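Local coordinates for alpha-1,2-mannosidase (Bacteroides thetaiotaomicron, PDB 2WW2), which hydrolyses alpha-mannosidic linkages with inversion of anomeric configuration, as a calcium-dependent glycoside hydrolase of family GH92, at residues A[162-167]-A[183-188]; A[283-288]-A[615-620]; A[696-701]-A[728-733]. All coordinates share one frame; numbering follows the deposited sequence.

In the fold
Contact 1 belongs to the N-terminal beta domain, contact 2 to the catalytic domain nearer the middle of the chain, and contact 3 joins the late part of the catalytic region to the C-terminal tail; the three hold different elements. Contacts 1 and 3 lie on opposite sides of the chain's centre, their own centres about 59 Å apart. Contact 1, partly buried, pairs two neighbouring strands through regular backbone bonds, with an apolar face and a partly charged one. Contact 2 is small and buried, a helix against a loop, and relies on an arginine-serine bond with a neighbouring glutamate behind it. Contact 3 is partly buried; two irregular segments meet through an aspartate, a tyrosine-proline contact and a water.

Contact 1: residues A[162-167]-A[183-188]; sequences KRLVKG and YFMMEF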
loop_
_atom_site.group_PDB
_atom_site.type_symbol
_atom_site.label_atom_id
_atom_site.label_comp_id
_atom_site.label_asym_id
_atom_site.label_seq_id
_atom_site.Cartn_x
_atom_site.Cartn_y
_atom_site.Cartn_z
ATOM N N LYS A 162 -48.990 43.442 -3.753
ATOM C CA LYS A 162 -49.196 42.638 -2.548
ATOM C C LYS A 162 -47.868 42.173 -1.927
ATOM O O LYS A 162 -47.854 41.492 -0.897
ATOM C CB LYS A 162 -50.058 41.412 -2.852
ATOM C CG LYS A 162 -51.427 41.720 -3.429
ATOM C CD LYS A 162 -52.397 40.608 -3.085
ATOM C CE LYS A 162 -53.644 40.696 -3.944
ATOM N NZ LYS A 162 -53.308 40.205 -5.309
ATOM N N ARG A 163 -46.754 42.528 -2.558
ATOM C CA ARG A 163 -45.441 42.112 -2.057
ATOM C C ARG A 163 -45.321 40.590 -2.020
ATOM O O ARG A 163 -44.627 40.048 -1.158
ATOM C CB ARG A 163 -45.191 42.687 -0.661
ATOM C CG ARG A 163 -45.148 44.228 -0.621
ATOM C CD ARG A 163 -45.079 44.722 0.820
ATOM N NE ARG A 163 -46.378 44.592 1.466
ATOM C CZ ARG A 163 -46.634 43.862 2.553
ATOM N NH1 ARG A 163 -45.663 43.185 3.174
ATOM N NH2 ARG A 163 -47.875 43.841 3.042
ATOM N N LEU A 164 -45.998 39.911 -2.955
ATOM C CA LEU A 164 -46.007 38.455 -2.992
ATOM C C LEU A 164 -45.324 37.915 -4.234
ATOM O O LEU A 164 -45.408 38.522 -5.306
ATOM C CB LEU A 164 -47.449 37.908 -2.990
ATOM C CG LEU A 164 -48.307 38.100 -1.740
ATOM C CD1 LEU A 164 -49.723 37.499 -1.943
ATOM C CD2 LEU A 164 -47.610 37.494 -0.517
ATOM N N VAL A 165 -44.674 36.761 -4.097
ATOM C CA VAL A 165 -44.224 36.001 -5.265
ATOM C C VAL A 165 -44.692 34.567 -5.101
ATOM O O VAL A 165 -44.560 33.998 -4.028
ATOM C CB VAL A 165 -42.686 36.027 -5.440
ATOM C CG1 VAL A 165 -42.247 34.997 -6.488
ATOM C CG2 VAL A 165 -42.217 37.425 -5.854
ATOM N N LYS A 166 -45.259 33.984 -6.149
ATOM C CA LYS A 166 -45.658 32.583 -6.092
ATOM C C LYS A 166 -45.044 31.872 -7.286
ATOM O O LYS A 166 -44.672 32.520 -8.263
ATOM C CB LYS A 166 -47.185 32.466 -6.136
ATOM C CG LYS A 166 -47.863 33.141 -4.934
ATOM C CD LYS A 166 -49.390 33.013 -4.981
ATOM C CE LYS A 166 -50.005 33.712 -3.773
ATOM N NZ LYS A 166 -51.476 33.861 -3.926
ATOM N N GLY A 167 -44.942 30.546 -7.235
ATOM C CA GLY A 167 -44.385 29.838 -8.386
ATOM C C GLY A 167 -44.467 28.335 -8.260
ATOM O O GLY A 167 -44.969 27.800 -7.256
ATOM N N TYR A 183 -45.093 23.762 -5.053
ATOM C CA TYR A 183 -45.769 25.055 -5.204
ATOM C C TYR A 183 -45.296 25.942 -4.074
ATOM O O TYR A 183 -45.450 25.585 -2.905
ATOM C CB TYR A 183 -47.283 24.850 -5.118
ATOM C CG TYR A 183 -47.792 23.842 -6.124
ATOM C CD1 TYR A 183 -48.034 24.213 -7.444
ATOM C CD2 TYR A 183 -47.983 22.509 -5.773
ATOM C CE1 TYR A 183 -48.497 23.281 -8.390
ATOM C CE2 TYR A 183 -48.447 21.568 -6.713
ATOM C CZ TYR A 183 -48.693 21.969 -8.009
ATOM O OH TYR A 183 -49.127 21.059 -8.938
ATOM N N PHE A 184 -44.700 27.084 -4.402
ATOM C CA PHE A 184 -44.124 27.922 -3.355
ATOM C C PHE A 184 -44.738 29.323 -3.331
ATOM O O PHE A 184 -45.350 29.774 -4.306
ATOM C CB PHE A 184 -42.595 27.982 -3.475
ATOM C CG PHE A 184 -42.099 28.596 -4.767
ATOM C CD1 PHE A 184 -41.996 29.982 -4.904
ATOM C CD2 PHE A 184 -41.710 27.794 -5.829
ATOM C CE1 PHE A 184 -41.524 30.549 -6.094
ATOM C CE2 PHE A 184 -41.242 28.346 -7.031
ATOM C CZ PHE A 184 -41.146 29.723 -7.167
ATOM N N MET A 185 -44.608 29.995 -2.187
ATOM C CA MET A 185 -45.030 31.387 -2.091
ATOM C C MET A 185 -44.157 32.097 -1.091
ATOM O O MET A 185 -43.623 31.484 -0.149
ATOM C CB MET A 185 -46.514 31.545 -1.710
ATOM C CG MET A 185 -46.874 31.198 -0.280
ATOM S SD MET A 185 -48.492 31.862 0.249
ATOM C CE MET A 185 -48.151 33.586 0.544
ATOM N N MET A 186 -44.013 33.396 -1.298
ATOM C CA MET A 186 -43.220 34.194 -0.384
ATOM C C MET A 186 -43.752 35.615 -0.292
ATOM O O MET A 186 -44.441 36.107 -1.191
ATOM C CB MET A 186 -41.754 34.189 -0.805
ATOM C CG MET A 186 -41.483 34.875 -2.099
ATOM S SD MET A 186 -39.765 34.660 -2.606
ATOM C CE MET A 186 -39.866 33.010 -3.286
ATOM N N GLU A 187 -43.440 36.264 0.812
ATOM C CA GLU A 187 -43.944 37.593 1.048
ATOM C C GLU A 187 -42.774 38.438 1.502
ATOM O O GLU A 187 -41.907 37.932 2.206
ATOM C CB GLU A 187 -45.006 37.529 2.141
ATOM C CG GLU A 187 -45.597 38.886 2.498
ATOM C CD GLU A 187 -46.452 38.823 3.744
ATOM O OE1 GLU A 187 -45.976 38.331 4.786
ATOM O OE2 GLU A 187 -47.604 39.260 3.678
ATOM N N PHE A 188 -42.736 39.703 1.071
ATOM C CA PHE A 188 -41.663 40.623 1.440
ATOM C C PHE A 188 -42.246 41.714 2.336
ATOM O O PHE A 188 -43.391 42.160 2.142
ATOM C CB PHE A 188 -41.013 41.228 0.182
ATOM C CG PHE A 188 -40.381 40.190 -0.727
ATOM C CD1 PHE A 188 -39.029 39.901 -0.635
ATOM C CD2 PHE A 188 -41.148 39.474 -1.628
ATOM C CE1 PHE A 188 -38.443 38.931 -1.450
ATOM C CE2 PHE A 188 -40.570 38.498 -2.448
ATOM C CZ PHE A 188 -39.218 38.233 -2.362
HETATM O O HOH W 1 -49.013 40.273 1.421
#
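G167 lies over one face of the F184 ring, its CA 3.7 Å from the ring centroid in a CH-pi contact. F184 CG stands between the backbone N and the carbonyl carbon (chi1 62°), which starts the ring on its way across the partner strand; glycine suits the place because a CB would collide with F184 CZ. The packing stays close along this side: V165 CB is 3.7 Å from M186 CG, and V165 CG2 meets the edge of the F188 ring at CE2. The strands, 164-169 and 182-188, are antiparallel neighbours in the beta-sandwich of the GH92 N-terminal domain, with V165-M186 and G167-F184 as hydrogen-bonded pairs (V165 N to M186 O 3.0 Å). On the other side M185 is covered by helix 240-250, yet K166 beside it, its CG 3.8 Å from M185 CB, runs extended on the exposed side, its NZ in a long, weak ion pair with E159. E187 OE1 is held by R232, whereas E187 OE2 accepts a hydrogen bond from water 1, which also donates to K162 O. At the partly exposed R163 end, R163 NH1 donates to F188 O over 2.7 Å.

Contact 2: residues A[283-288]-A[615-620]; sequences QLRTFY and YNSGSK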
loop_
_atom_site.group_PDB
_atom_site.type_symbol
_atom_site.label_atom_id
_atom_site.label_comp_id
_atom_site.label_asym_id
_atom_site.label_seq_id
_atom_site.Cartn_x
_atom_site.Cartn_y
_atom_site.Cartn_z
ATOM N N GLN A 283 -15.974 16.348 22.444
ATOM C CA GLN A 283 -16.832 15.162 22.465
ATOM C C GLN A 283 -18.323 15.510 22.400
ATOM O O GLN A 283 -19.096 14.863 21.698
ATOM C CB GLN A 283 -16.526 14.322 23.720
ATOM C CG GLN A 283 -15.131 13.637 23.671
ATOM C CD GLN A 283 -14.773 12.920 24.970
ATOM O OE1 GLN A 283 -15.088 13.392 26.069
ATOM N NE2 GLN A 283 -14.096 11.777 24.851
ATOM N N LEU A 284 -18.746 16.506 23.177
ATOM C CA LEU A 284 -20.138 16.938 23.159
ATOM C C LEU A 284 -20.508 17.467 21.751
ATOM O O LEU A 284 -21.585 17.193 21.226
ATOM C CB LEU A 284 -20.357 18.035 24.228
ATOM C CG LEU A 284 -20.221 17.531 25.683
ATOM C CD1 LEU A 284 -20.078 18.658 26.707
ATOM C CD2 LEU A 284 -21.442 16.687 26.029
ATOM N N ARG A 285 -19.621 18.250 21.153
ATOM C CA ARG A 285 -19.878 18.716 19.773
ATOM C C ARG A 285 -19.991 17.561 18.788
ATOM O O ARG A 285 -20.869 17.557 17.917
ATOM C CB ARG A 285 -18.801 19.710 19.334
ATOM C CG ARG A 285 -18.906 21.021 20.133
ATOM C CD ARG A 285 -17.979 22.070 19.597
ATOM N NE ARG A 285 -16.607 21.611 19.557
ATOM C CZ ARG A 285 -15.628 22.113 20.306
ATOM N NH1 ARG A 285 -15.885 23.099 21.166
ATOM N NH2 ARG A 285 -14.392 21.619 20.194
ATOM N N THR A 286 -19.122 16.578 18.926
ATOM C CA THR A 286 -19.150 15.453 17.981
ATOM C C THR A 286 -20.459 14.705 18.142
ATOM O O THR A 286 -21.165 14.452 17.172
ATOM C CB THR A 286 -17.949 14.517 18.202
ATOM O OG1 THR A 286 -16.740 15.287 18.117
ATOM C CG2 THR A 286 -17.908 13.425 17.111
ATOM N N PHE A 287 -20.790 14.382 19.388
ATOM C CA PHE A 287 -22.005 13.631 19.705
ATOM C C PHE A 287 -23.285 14.327 19.219
ATOM O O PHE A 287 -24.118 13.714 18.546
ATOM C CB PHE A 287 -22.084 13.410 21.224
ATOM C CG PHE A 287 -23.265 12.581 21.663
ATOM C CD1 PHE A 287 -23.269 11.191 21.480
ATOM C CD2 PHE A 287 -24.368 13.181 22.259
ATOM C CE1 PHE A 287 -24.355 10.430 21.888
ATOM C CE2 PHE A 287 -25.457 12.428 22.672
ATOM C CZ PHE A 287 -25.457 11.048 22.484
ATOM N N TYR A 288 -23.465 15.597 19.580
ATOM C CA TYR A 288 -24.701 16.280 19.206
ATOM C C TYR A 288 -24.761 16.630 17.731
ATOM O O TYR A 288 -25.833 16.663 17.159
ATOM C CB TYR A 288 -24.965 17.493 20.129
ATOM C CG TYR A 288 -25.432 16.972 21.474
ATOM C CD1 TYR A 288 -26.670 16.333 21.582
ATOM C CD2 TYR A 288 -24.618 17.046 22.607
ATOM C CE1 TYR A 288 -27.112 15.804 22.791
ATOM C CE2 TYR A 288 -25.045 16.510 23.820
ATOM C CZ TYR A 288 -26.301 15.893 23.898
ATOM O OH TYR A 288 -26.751 15.351 25.090
ATOM N N TYR A 615 -12.915 10.529 14.566
ATOM C CA TYR A 615 -13.959 11.556 14.638
ATOM C C TYR A 615 -13.444 12.856 15.226
ATOM O O TYR A 615 -12.600 12.871 16.142
ATOM C CB TYR A 615 -15.138 11.095 15.515
ATOM C CG TYR A 615 -15.979 10.016 14.905
ATOM C CD1 TYR A 615 -17.053 10.330 14.089
ATOM C CD2 TYR A 615 -15.675 8.671 15.114
ATOM C CE1 TYR A 615 -17.819 9.336 13.517
ATOM C CE2 TYR A 615 -16.423 7.680 14.544
ATOM C CZ TYR A 615 -17.489 8.004 13.746
ATOM O OH TYR A 615 -18.248 6.992 13.181
ATOM N N ASN A 616 -13.951 13.954 14.689
ATOM C CA ASN A 616 -13.912 15.223 15.401
ATOM C C ASN A 616 -15.097 16.076 14.945
ATOM O O ASN A 616 -15.858 15.670 14.064
ATOM C CB ASN A 616 -12.564 15.937 15.230
ATOM C CG ASN A 616 -12.300 16.338 13.809
ATOM O OD1 ASN A 616 -12.970 17.217 13.261
ATOM N ND2 ASN A 616 -11.300 15.706 13.197
ATOM N N SER A 617 -15.276 17.242 15.553
ATOM C CA SER A 617 -16.473 18.012 15.283
ATOM C C SER A 617 -16.280 19.065 14.193
ATOM O O SER A 617 -17.209 19.830 13.914
ATOM C CB SER A 617 -16.948 18.704 16.572
ATOM O OG SER A 617 -16.059 19.771 16.893
ATOM N N GLY A 618 -15.088 19.115 13.593
ATOM C CA GLY A 618 -14.764 20.143 12.597
ATOM C C GLY A 618 -15.087 19.722 11.168
ATOM O O GLY A 618 -15.761 18.689 10.941
ATOM N N SER A 619 -14.603 20.504 10.197
ATOM C CA SER A 619 -14.992 20.297 8.799
ATOM C C SER A 619 -14.497 18.973 8.237
ATOM O O SER A 619 -15.086 18.448 7.302
ATOM C CB SER A 619 -14.514 21.453 7.916
ATOM O OG SER A 619 -13.116 21.549 7.930
ATOM N N LYS A 620 -13.429 18.419 8.808
ATOM C CA LYS A 620 -12.986 17.076 8.389
ATOM C C LYS A 620 -13.300 15.999 9.415
ATOM O O LYS A 620 -12.530 15.038 9.565
ATOM C CB LYS A 620 -11.489 17.085 8.074
ATOM C CG LYS A 620 -11.146 18.124 7.011
ATOM C CD LYS A 620 -9.648 18.255 6.783
ATOM C CE LYS A 620 -9.374 19.487 5.933
ATOM N NZ LYS A 620 -7.933 19.591 5.593
#
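R285 and S617 meet where helix 281-294 of the GH92 catalytic domain receives a loop shaped by an Asx turn at N616. The guanidinium offers its NE-H to S617 OG, a long bond of 3.3 Å between R285 NE and S617 OG but a fairly straight one (159°), with the oxygen near the guanidinium plane. Nearer the backbones the two side chains also touch, R285 CB lying 3.5 Å from S617 CB. S617 OG stands between its own backbone N and carbonyl carbon (chi1 72°), and a small hydroxyl-bearing residue fits here because it lets the loop come close to the helix while still giving the arginine an acceptor. The next helix residue, T286, uses both branches: OG1 faces the backbone around S617 N, and CG2 packs 4.0 Å from Y615 CB, the side chains crossing at about a right angle.

The second shell centres on E282, one turn back on the helix and outside both segments: its OE1 forms a salt bridge with R285 NH2, its OE2 accepts from S617 N, and its backbone O accepts from T286 OG1, so one residue serves both sides of the contact. Y615 is fixed further out by hydrogen bonds of its OH with T631 and H582, and it touches D627, a residue of a sodium site. Within the loop itself, N616 OD1 accepts from G618 N at 2.9 Å, the donor lying in the plane of the amide carbonyl.

Contact 3: residues A[696-701]-A[728-733]; sequences FTRNYL and PADFPY
T697 and D730 join the approach to strand 700-702, an edge of a small antiparallel sheet, to a 3-10 turn at 728-730 in the C-terminal tail. T697 OG1 donates to D730 OD1 over 2.9 Å, reaching the oxygen from above the carboxylate plane, 42° out of it. The other carboxylate oxygen, OD2, accepts from Q727 N; aspartate suits the place because its two oxygens can serve two separate donors. Its backbone O is used as well: N699 N donates to D730 O at 2.9 Å, nearly straight (168°). An alanine at D730 would keep that backbone bond but would probably leave the T697 hydroxyl and Q727 N without their acceptors. N699 ND2 is satisfied by G725 O and D595 O, and R698 NH2 by a salt bridge with E705. Y700 CG lies between the backbone N and the carbonyl carbon (chi1 65°), which starts the ring toward P732. There P732 CA makes a CH-pi contact 4.1 Å from the Y700 ring centroid, the rigid proline presenting C-H groups to the flat face, while D730 O lies at the ring's edge. Water 2 bridges the two segments: Y700 OH donates a hydrogen bond to it over 2.9 Å, and the water donates in turn to A729 O and, 2.9 Å away, F731 O.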
loop_
_atom_site.group_PDB
_atom_site.type_symbol
_atom_site.label_atom_id
_atom_site.label_comp_id
_atom_site.label_asym_id
_atom_site.label_seq_id
_atom_site.Cartn_x
_atom_site.Cartn_y
_atom_site.Cartn_z
ATOM N N PHE A 696 -24.095 -7.767 36.753
ATOM C CA PHE A 696 -24.559 -7.918 35.377
ATOM C C PHE A 696 -23.349 -8.251 34.530
ATOM O O PHE A 696 -22.383 -7.506 34.531
ATOM C CB PHE A 696 -25.198 -6.601 34.924
ATOM C CG PHE A 696 -25.539 -6.544 33.461
ATOM C CD1 PHE A 696 -26.726 -7.097 32.983
ATOM C CD2 PHE A 696 -24.691 -5.893 32.571
ATOM C CE1 PHE A 696 -27.057 -7.016 31.640
ATOM C CE2 PHE A 696 -25.007 -5.805 31.216
ATOM C CZ PHE A 696 -26.196 -6.364 30.749
ATOM N N THR A 697 -23.380 -9.398 33.860
ATOM C CA THR A 697 -22.237 -9.845 33.064
ATOM C C THR A 697 -22.592 -10.124 31.595
ATOM O O THR A 697 -21.722 -10.521 30.816
ATOM C CB THR A 697 -21.586 -11.113 33.654
ATOM O OG1 THR A 697 -22.516 -12.196 33.584
ATOM C CG2 THR A 697 -21.175 -10.897 35.129
ATOM N N ARG A 698 -23.850 -9.917 31.209
ATOM C CA ARG A 698 -24.232 -10.102 29.802
ATOM C C ARG A 698 -23.595 -9.030 28.922
ATOM O O ARG A 698 -23.402 -7.903 29.371
ATOM C CB ARG A 698 -25.752 -10.076 29.630
ATOM C CG ARG A 698 -26.429 -11.260 30.292
ATOM C CD ARG A 698 -27.936 -11.279 30.012
ATOM N NE ARG A 698 -28.663 -10.136 30.566
ATOM C CZ ARG A 698 -29.180 -10.080 31.794
ATOM N NH1 ARG A 698 -29.028 -11.098 32.650
ATOM N NH2 ARG A 698 -29.849 -8.996 32.181
ATOM N N ASN A 699 -23.276 -9.385 27.678
ATOM C CA ASN A 699 -22.653 -8.429 26.749
ATOM C C ASN A 699 -23.679 -7.708 25.887
ATOM O O ASN A 699 -23.343 -7.181 24.823
ATOM C CB ASN A 699 -21.629 -9.123 25.844
ATOM C CG ASN A 699 -20.451 -9.691 26.624
ATOM O OD1 ASN A 699 -20.000 -9.100 27.603
ATOM N ND2 ASN A 699 -19.942 -10.836 26.181
ATOM N N TYR A 700 -24.922 -7.669 26.358
ATOM C CA TYR A 700 -26.002 -6.988 25.644
ATOM C C TYR A 700 -27.121 -6.581 26.600
ATOM O O TYR A 700 -27.273 -7.161 27.687
ATOM C CB TYR A 700 -26.573 -7.892 24.543
ATOM C CG TYR A 700 -27.255 -9.131 25.070
ATOM C CD1 TYR A 700 -28.643 -9.202 25.156
ATOM C CD2 TYR A 700 -26.510 -10.237 25.492
ATOM C CE1 TYR A 700 -29.277 -10.348 25.653
ATOM C CE2 TYR A 700 -27.132 -11.372 25.989
ATOM C CZ TYR A 700 -28.516 -11.422 26.059
ATOM O OH TYR A 700 -29.132 -12.544 26.541
ATOM N N LEU A 701 -27.886 -5.574 26.187
ATOM C CA LEU A 701 -29.099 -5.137 26.872
ATOM C C LEU A 701 -30.281 -5.418 25.953
ATOM O O LEU A 701 -30.159 -5.271 24.738
ATOM C CB LEU A 701 -29.042 -3.626 27.112
ATOM C CG LEU A 701 -28.118 -3.077 28.198
ATOM C CD1 LEU A 701 -28.055 -1.551 28.112
ATOM C CD2 LEU A 701 -28.590 -3.512 29.575
ATOM N N PRO A 728 -21.108 -18.592 27.690
ATOM C CA PRO A 728 -22.155 -18.656 26.665
ATOM C C PRO A 728 -23.433 -17.918 27.055
ATOM O O PRO A 728 -24.105 -17.365 26.190
ATOM C CB PRO A 728 -22.410 -20.166 26.510
ATOM C CG PRO A 728 -21.086 -20.789 26.897
ATOM C CD PRO A 728 -20.583 -19.926 28.037
ATOM N N ALA A 729 -23.765 -17.884 28.341
ATOM C CA ALA A 729 -24.945 -17.148 28.774
ATOM C C ALA A 729 -24.793 -15.647 28.571
ATOM O O ALA A 729 -25.781 -14.923 28.589
ATOM C CB ALA A 729 -25.258 -17.434 30.231
ATOM N N ASP A 730 -23.559 -15.174 28.403
ATOM C CA ASP A 730 -23.324 -13.742 28.272
ATOM C C ASP A 730 -23.443 -13.239 26.826
ATOM O O ASP A 730 -23.481 -12.029 26.598
ATOM C CB ASP A 730 -21.938 -13.366 28.816
ATOM C CG ASP A 730 -21.760 -13.749 30.274
ATOM O OD1 ASP A 730 -22.740 -13.649 31.045
ATOM O OD2 ASP A 730 -20.633 -14.146 30.644
ATOM N N PHE A 731 -23.488 -14.155 25.860
ATOM C CA PHE A 731 -23.441 -13.776 24.440
ATOM C C PHE A 731 -24.817 -13.398 23.883
ATOM O O PHE A 731 -25.830 -14.004 24.247
ATOM C CB PHE A 731 -22.826 -14.890 23.566
ATOM C CG PHE A 731 -21.495 -15.408 24.060
ATOM C CD1 PHE A 731 -20.652 -14.612 24.826
ATOM C CD2 PHE A 731 -21.083 -16.694 23.734
ATOM C CE1 PHE A 731 -19.440 -15.101 25.279
ATOM C CE2 PHE A 731 -19.871 -17.183 24.170
ATOM C CZ PHE A 731 -19.047 -16.391 24.940
ATOM N N PRO A 732 -24.860 -12.422 22.965
ATOM C CA PRO A 732 -26.136 -12.066 22.344
ATOM C C PRO A 732 -26.587 -13.106 21.316
ATOM O O PRO A 732 -25.957 -14.173 21.171
ATOM C CB PRO A 732 -25.850 -10.705 21.678
ATOM C CG PRO A 732 -24.510 -10.268 22.232
ATOM C CD PRO A 732 -23.776 -11.530 22.533
ATOM N N TYR A 733 -27.687 -12.809 20.624
ATOM C CA TYR A 733 -28.348 -13.771 19.750
ATOM C C TYR A 733 -27.525 -14.227 18.538
ATOM O O TYR A 733 -26.818 -13.442 17.921
ATOM C CB TYR A 733 -29.665 -13.162 19.248
ATOM C CG TYR A 733 -30.395 -13.976 18.193
ATOM C CD1 TYR A 733 -31.287 -14.978 18.558
ATOM C CD2 TYR A 733 -30.218 -13.714 16.836
ATOM C CE1 TYR A 733 -31.966 -15.705 17.620
ATOM C CE2 TYR A 733 -30.887 -14.446 15.883
ATOM C CZ TYR A 733 -31.771 -15.434 16.287
ATOM O OH TYR A 733 -32.455 -16.157 15.371
HETATM O O HOH W 2 -27.359 -14.801 26.543
#